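GDSL-like Lipase/Acylhydrolase family protein (Neisseria meningitidis, PDB 4K7J) probably removes O-acetyl groups from peptidoglycan as an esterase of the SGNH hydrolase family. Local coordinates at residues S145-E159 / A171-L185. Sequence-based numbering, arbitrary orientation.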
loop_
_atom_site.group_PDB
_atom_site.type_symbol
_atom_site.label_atom_id
_atom_site.label_comp_id
_atom_site.label_asym_id
_atom_site.label_seq_id
_atom_site.Cartn_x
_atom_site.Cartn_y
_atom_site.Cartn_z
ATOM N N SER A 145 22.940 -5.474 -6.072
ATOM C CA SER A 145 23.759 -4.293 -6.291
ATOM C C SER A 145 23.281 -3.264 -5.274
ATOM O O SER A 145 22.159 -3.354 -4.783
ATOM C CB SER A 145 23.606 -3.767 -7.720
ATOM O OG SER A 145 22.257 -3.439 -8.007
ATOM N N LYS A 146 24.130 -2.288 -4.972
ATOM C CA LYS A 146 23.822 -1.294 -3.954
ATOM C C LYS A 146 22.507 -0.568 -4.240
ATOM O O LYS A 146 22.368 0.099 -5.266
ATOM C CB LYS A 146 24.971 -0.288 -3.834
ATOM C CG LYS A 146 26.320 -0.931 -3.546
ATOM C CD LYS A 146 27.439 0.099 -3.525
ATOM C CE LYS A 146 28.786 -0.568 -3.288
ATOM N NZ LYS A 146 29.093 -1.569 -4.351
ATOM N N GLN A 147 21.545 -0.708 -3.327
ATOM C CA GLN A 147 20.262 -0.035 -3.468
ATOM C C GLN A 147 20.266 1.304 -2.734
ATOM O O GLN A 147 21.091 1.550 -1.851
ATOM C CB GLN A 147 19.138 -0.902 -2.894
ATOM C CG GLN A 147 19.190 -2.377 -3.263
ATOM C CD GLN A 147 18.423 -2.712 -4.532
ATOM O OE1 GLN A 147 17.386 -2.114 -4.838
ATOM N NE2 GLN A 147 18.934 -3.681 -5.279
ATOM N N ARG A 148 19.339 2.167 -3.116
ATOM C CA ARG A 148 19.028 3.343 -2.332
ATOM C C ARG A 148 18.161 2.841 -1.193
ATOM O O ARG A 148 17.243 2.049 -1.406
ATOM C CB ARG A 148 18.255 4.355 -3.168
ATOM C CG ARG A 148 19.003 4.813 -4.407
ATOM C CD ARG A 148 18.106 5.598 -5.344
ATOM N NE ARG A 148 18.861 6.112 -6.480
ATOM C CZ ARG A 148 18.314 6.496 -7.625
ATOM N NH1 ARG A 148 16.997 6.417 -7.787
ATOM N NH2 ARG A 148 19.084 6.953 -8.610
ATOM N N VAL A 149 18.482 3.270 0.019
ATOM C CA VAL A 149 17.748 2.833 1.194
ATOM C C VAL A 149 17.318 4.038 2.005
ATOM O O VAL A 149 18.128 4.913 2.318
ATOM C CB VAL A 149 18.590 1.886 2.071
ATOM C CG1 VAL A 149 17.812 1.474 3.330
ATOM C CG2 VAL A 149 18.991 0.670 1.270
ATOM N N SER A 150 16.030 4.081 2.327
ATOM C CA SER A 150 15.490 5.076 3.232
ATOM C C SER A 150 14.702 4.341 4.323
ATOM O O SER A 150 14.130 3.273 4.065
ATOM C CB SER A 150 14.582 6.044 2.471
ATOM O OG SER A 150 15.324 6.885 1.605
ATOM N N LEU A 151 14.678 4.883 5.539
ATOM C CA LEU A 151 13.910 4.248 6.611
ATOM C C LEU A 151 13.142 5.278 7.403
ATOM O O LEU A 151 13.723 6.270 7.851
ATOM C CB LEU A 151 14.819 3.530 7.616
ATOM C CG LEU A 151 16.057 2.709 7.284
ATOM C CD1 LEU A 151 17.207 3.589 6.804
ATOM C CD2 LEU A 151 16.450 1.962 8.541
ATOM N N PHE A 152 11.857 5.037 7.643
ATOM C CA PHE A 152 11.195 5.810 8.688
ATOM C C PHE A 152 11.761 5.340 10.020
ATOM O O PHE A 152 11.857 4.141 10.263
ATOM C CB PHE A 152 9.675 5.627 8.661
ATOM C CG PHE A 152 8.991 6.360 7.536
ATOM C CD1 PHE A 152 8.571 7.671 7.702
ATOM C CD2 PHE A 152 8.772 5.738 6.315
ATOM C CE1 PHE A 152 7.936 8.351 6.669
ATOM C CE2 PHE A 152 8.129 6.413 5.274
ATOM C CZ PHE A 152 7.712 7.724 5.462
ATOM N N ALA A 153 12.134 6.273 10.885
ATOM C CA ALA A 153 12.819 5.908 12.126
ATOM C C ALA A 153 12.638 6.954 13.207
ATOM O O ALA A 153 12.638 8.148 12.924
ATOM C CB ALA A 153 14.309 5.684 11.859
ATOM N N LYS A 154 12.472 6.504 14.445
ATOM C CA LYS A 154 12.427 7.410 15.580
ATOM C C LYS A 154 13.350 6.933 16.691
ATOM O O LYS A 154 13.112 5.892 17.302
ATOM C CB LYS A 154 11.008 7.549 16.127
ATOM C CG LYS A 154 10.927 8.566 17.261
ATOM C CD LYS A 154 9.499 8.766 17.758
ATOM C CE LYS A 154 8.978 7.539 18.463
ATOM N NZ LYS A 154 7.681 7.852 19.141
ATOM N N PRO A 155 14.404 7.705 16.966
ATOM C CA PRO A 155 15.386 7.322 17.976
ATOM C C PRO A 155 14.843 7.595 19.374
ATOM O O PRO A 155 14.019 8.491 19.551
ATOM C CB PRO A 155 16.540 8.286 17.699
ATOM C CG PRO A 155 15.854 9.534 17.264
ATOM C CD PRO A 155 14.673 9.051 16.423
ATOM N N LEU A 156 15.305 6.836 20.359
ATOM C CA LEU A 156 14.999 7.168 21.743
ATOM C C LEU A 156 15.615 8.524 22.106
ATOM O O LEU A 156 14.971 9.356 22.745
ATOM C CB LEU A 156 15.518 6.082 22.682
ATOM C CG LEU A 156 15.218 6.300 24.159
ATOM C CD1 LEU A 156 13.724 6.112 24.427
ATOM C CD2 LEU A 156 16.054 5.350 24.992
ATOM N N LEU A 157 16.858 8.741 21.677
ATOM C CA LEU A 157 17.569 9.993 21.934
ATOM C C LEU A 157 17.945 10.728 20.654
ATOM O O LEU A 157 18.256 10.107 19.638
ATOM C CB LEU A 157 18.853 9.722 22.720
ATOM C CG LEU A 157 18.862 9.921 24.232
ATOM C CD1 LEU A 157 17.796 9.064 24.903
ATOM C CD2 LEU A 157 20.252 9.590 24.760
ATOM N N ALA A 158 17.945 12.055 20.715
ATOM C CA ALA A 158 18.429 12.860 19.601
ATOM C C ALA A 158 19.875 12.473 19.252
ATOM O O ALA A 158 20.656 12.115 20.142
ATOM C CB ALA A 158 18.328 14.335 19.940
ATOM N N GLU A 159 20.200 12.503 17.956
ATOM C CA GLU A 159 21.560 12.222 17.452
ATOM C C GLU A 159 22.010 10.751 17.515
ATOM O O GLU A 159 23.103 10.419 17.060
ATOM C CB GLU A 159 22.605 13.123 18.128
ATOM C CG GLU A 159 23.193 14.204 17.232
ATOM C CD GLU A 159 22.169 15.237 16.796
ATOM O OE1 GLU A 159 22.200 16.366 17.333
ATOM O OE2 GLU A 159 21.343 14.926 15.909
ATOM N N ALA A 171 20.447 9.962 13.338
ATOM C CA ALA A 171 19.254 10.782 13.354
ATOM C C ALA A 171 19.692 12.235 13.384
ATOM O O ALA A 171 20.838 12.527 13.719
ATOM C CB ALA A 171 18.417 10.479 14.597
ATOM N N ASN A 172 18.775 13.136 13.040
ATOM C CA ASN A 172 18.947 14.566 13.288
ATOM C C ASN A 172 17.879 15.034 14.248
ATOM O O ASN A 172 16.718 15.184 13.877
ATOM C CB ASN A 172 18.844 15.373 12.001
ATOM C CG ASN A 172 20.103 15.311 11.177
ATOM O OD1 ASN A 172 21.117 15.941 11.506
ATOM N ND2 ASN A 172 20.052 14.551 10.093
ATOM N N GLY A 173 18.264 15.262 15.491
ATOM C CA GLY A 173 17.282 15.531 16.516
ATOM C C GLY A 173 16.478 14.280 16.809
ATOM O O GLY A 173 16.924 13.159 16.531
ATOM N N GLY A 174 15.296 14.473 17.380
ATOM C CA GLY A 174 14.442 13.373 17.779
ATOM C C GLY A 174 13.172 13.340 16.957
ATOM O O GLY A 174 13.026 14.093 16.001
ATOM N N GLY A 175 12.250 12.456 17.319
ATOM C CA GLY A 175 11.014 12.341 16.577
ATOM C C GLY A 175 11.174 11.517 15.306
ATOM O O GLY A 175 12.290 11.256 14.861
ATOM N N TRP A 176 10.049 11.102 14.731
ATOM C CA TRP A 176 10.052 10.401 13.455
ATOM C C TRP A 176 10.712 11.254 12.389
ATOM O O TRP A 176 10.578 12.471 12.390
ATOM C CB TRP A 176 8.626 10.083 13.013
ATOM C CG TRP A 176 8.038 8.939 13.744
ATOM C CD1 TRP A 176 7.125 8.991 14.770
ATOM C CD2 TRP A 176 8.327 7.565 13.528
ATOM N NE1 TRP A 176 6.824 7.722 15.193
ATOM C CE2 TRP A 176 7.552 6.825 14.448
ATOM C CE3 TRP A 176 9.163 6.881 12.644
ATOM C CZ2 TRP A 176 7.598 5.436 14.511
ATOM C CZ3 TRP A 176 9.201 5.491 12.701
ATOM C CH2 TRP A 176 8.421 4.787 13.628
ATOM N N GLN A 177 11.414 10.594 11.486
ATOM C CA GLN A 177 12.128 11.247 10.408
ATOM C C GLN A 177 12.480 10.158 9.411
ATOM O O GLN A 177 12.293 8.977 9.693
ATOM C CB GLN A 177 13.388 11.935 10.941
ATOM C CG GLN A 177 14.378 11.026 11.637
ATOM C CD GLN A 177 15.447 11.813 12.375
ATOM O OE1 GLN A 177 16.527 12.058 11.836
ATOM N NE2 GLN A 177 15.142 12.235 13.604
ATOM N N VAL A 178 12.964 10.538 8.237
ATOM C CA VAL A 178 13.413 9.538 7.278
ATOM C C VAL A 178 14.933 9.592 7.183
ATOM O O VAL A 178 15.521 10.653 6.978
ATOM C CB VAL A 178 12.820 9.766 5.864
ATOM C CG1 VAL A 178 13.311 8.699 4.897
ATOM C CG2 VAL A 178 11.311 9.778 5.922
ATOM N N LEU A 179 15.561 8.437 7.330
ATOM C CA LEU A 179 16.996 8.325 7.218
ATOM C C LEU A 179 17.310 7.875 5.800
ATOM O O LEU A 179 16.730 6.915 5.317
ATOM C CB LEU A 179 17.512 7.280 8.211
ATOM C CG LEU A 179 17.074 7.423 9.668
ATOM C CD1 LEU A 179 17.719 6.302 10.511
ATOM C CD2 LEU A 179 17.457 8.791 10.204
ATOM N N ASP A 180 18.239 8.565 5.145
ATOM C CA ASP A 180 18.659 8.203 3.793
ATOM C C ASP A 180 20.082 7.641 3.786
ATOM O O ASP A 180 21.004 8.249 4.332
ATOM C CB ASP A 180 18.608 9.434 2.874
ATOM C CG ASP A 180 17.232 10.067 2.810
ATOM O OD1 ASP A 180 16.218 9.341 2.910
ATOM O OD2 ASP A 180 17.165 11.299 2.633
ATOM N N THR A 181 20.267 6.484 3.166
ATOM C CA THR A 181 21.601 5.921 3.029
ATOM C C THR A 181 21.627 5.004 1.819
ATOM O O THR A 181 20.676 4.977 1.038
ATOM C CB THR A 181 22.064 5.177 4.321
ATOM O OG1 THR A 181 23.460 4.860 4.226
ATOM C CG2 THR A 181 21.256 3.903 4.552
ATOM N N GLY A 182 22.725 4.279 1.647
ATOM C CA GLY A 182 22.847 3.339 0.551
ATOM C C GLY A 182 23.455 2.031 1.008
ATOM O O GLY A 182 24.371 2.017 1.834
ATOM N N ALA A 183 22.953 0.930 0.464
ATOM C CA ALA A 183 23.477 -0.390 0.788
ATOM C C ALA A 183 22.937 -1.405 -0.203
ATOM O O ALA A 183 22.049 -1.095 -0.993
ATOM C CB ALA A 183 23.082 -0.784 2.208
ATOM N N ALA A 184 23.459 -2.622 -0.147
ATOM C CA ALA A 184 22.970 -3.686 -1.005
ATOM C C ALA A 184 22.083 -4.637 -0.209
ATOM O O ALA A 184 21.923 -4.490 1.003
ATOM C CB ALA A 184 24.138 -4.439 -1.638
ATOM N N LEU A 185 21.488 -5.598 -0.906
ATOM C CA LEU A 185 20.773 -6.686 -0.255
ATOM C C LEU A 185 21.654 -7.935 -0.311
ATOM O O LEU A 185 22.337 -8.153 -1.305
ATOM C CB LEU A 185 19.421 -6.919 -0.938
ATOM C CG LEU A 185 18.351 -5.858 -0.628
ATOM C CD1 LEU A 185 17.283 -5.807 -1.694
ATOM C CD2 LEU A 185 17.708 -6.149 0.715
HETATM O O HOH W 1 12.755 10.891 19.501
#
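Strands 147-155 and 177-183 run antiparallel at 153°, paired from Gln-147 with Ala-183 to Ala-153 with Gln-177. Thr-181 N hydrogen-bonds to Val-149 O at 2.8 Å. On the face that carries Ser-150 and Phe-152, Ser-150 OG donates to Asp-180 OD1 at 2.9 Å, on the anti side of the carboxylate and out of its plane. Next to it, Val-178 CG2 lies over the Phe-152 ring, toward its rim, 3.7 Å from CE1. On the other face, Leu-179 CD1 packs on Ala-153 CB at 3.7 Å. The pair lies in the N-terminal family region and forms one edge of a five-stranded antiparallel sheet. Strand 195-203 borders 147-155, while 177-183 is outermost. At the end of the ladder, Lys-154 crosses the Trp-176 indole at about a right angle. With Lys-154 CG anti to the backbone N (chi1 -176°), the chain continues toward Trp-176 NE1, while Lys-154 CB makes a CH-pi contact over the ring face, 3.7 Å from Trp-176 CD2. Lys-154 NZ forms a salt bridge with the Asp-119 carboxylate, and Trp-176 NE1 hydrogen-bonds to Asp-119 O. Water 1 links Pro-155 O to Gly-175 N. Gln-177 OE1 accepts from Asn-172 N at 2.8 Å, and its NE2 donates to Gly-175 O. Glu-159 OE2 accepts a hydrogen bond from Gly-173 N at 3.1 Å, syn but tilted out of the carboxylate plane.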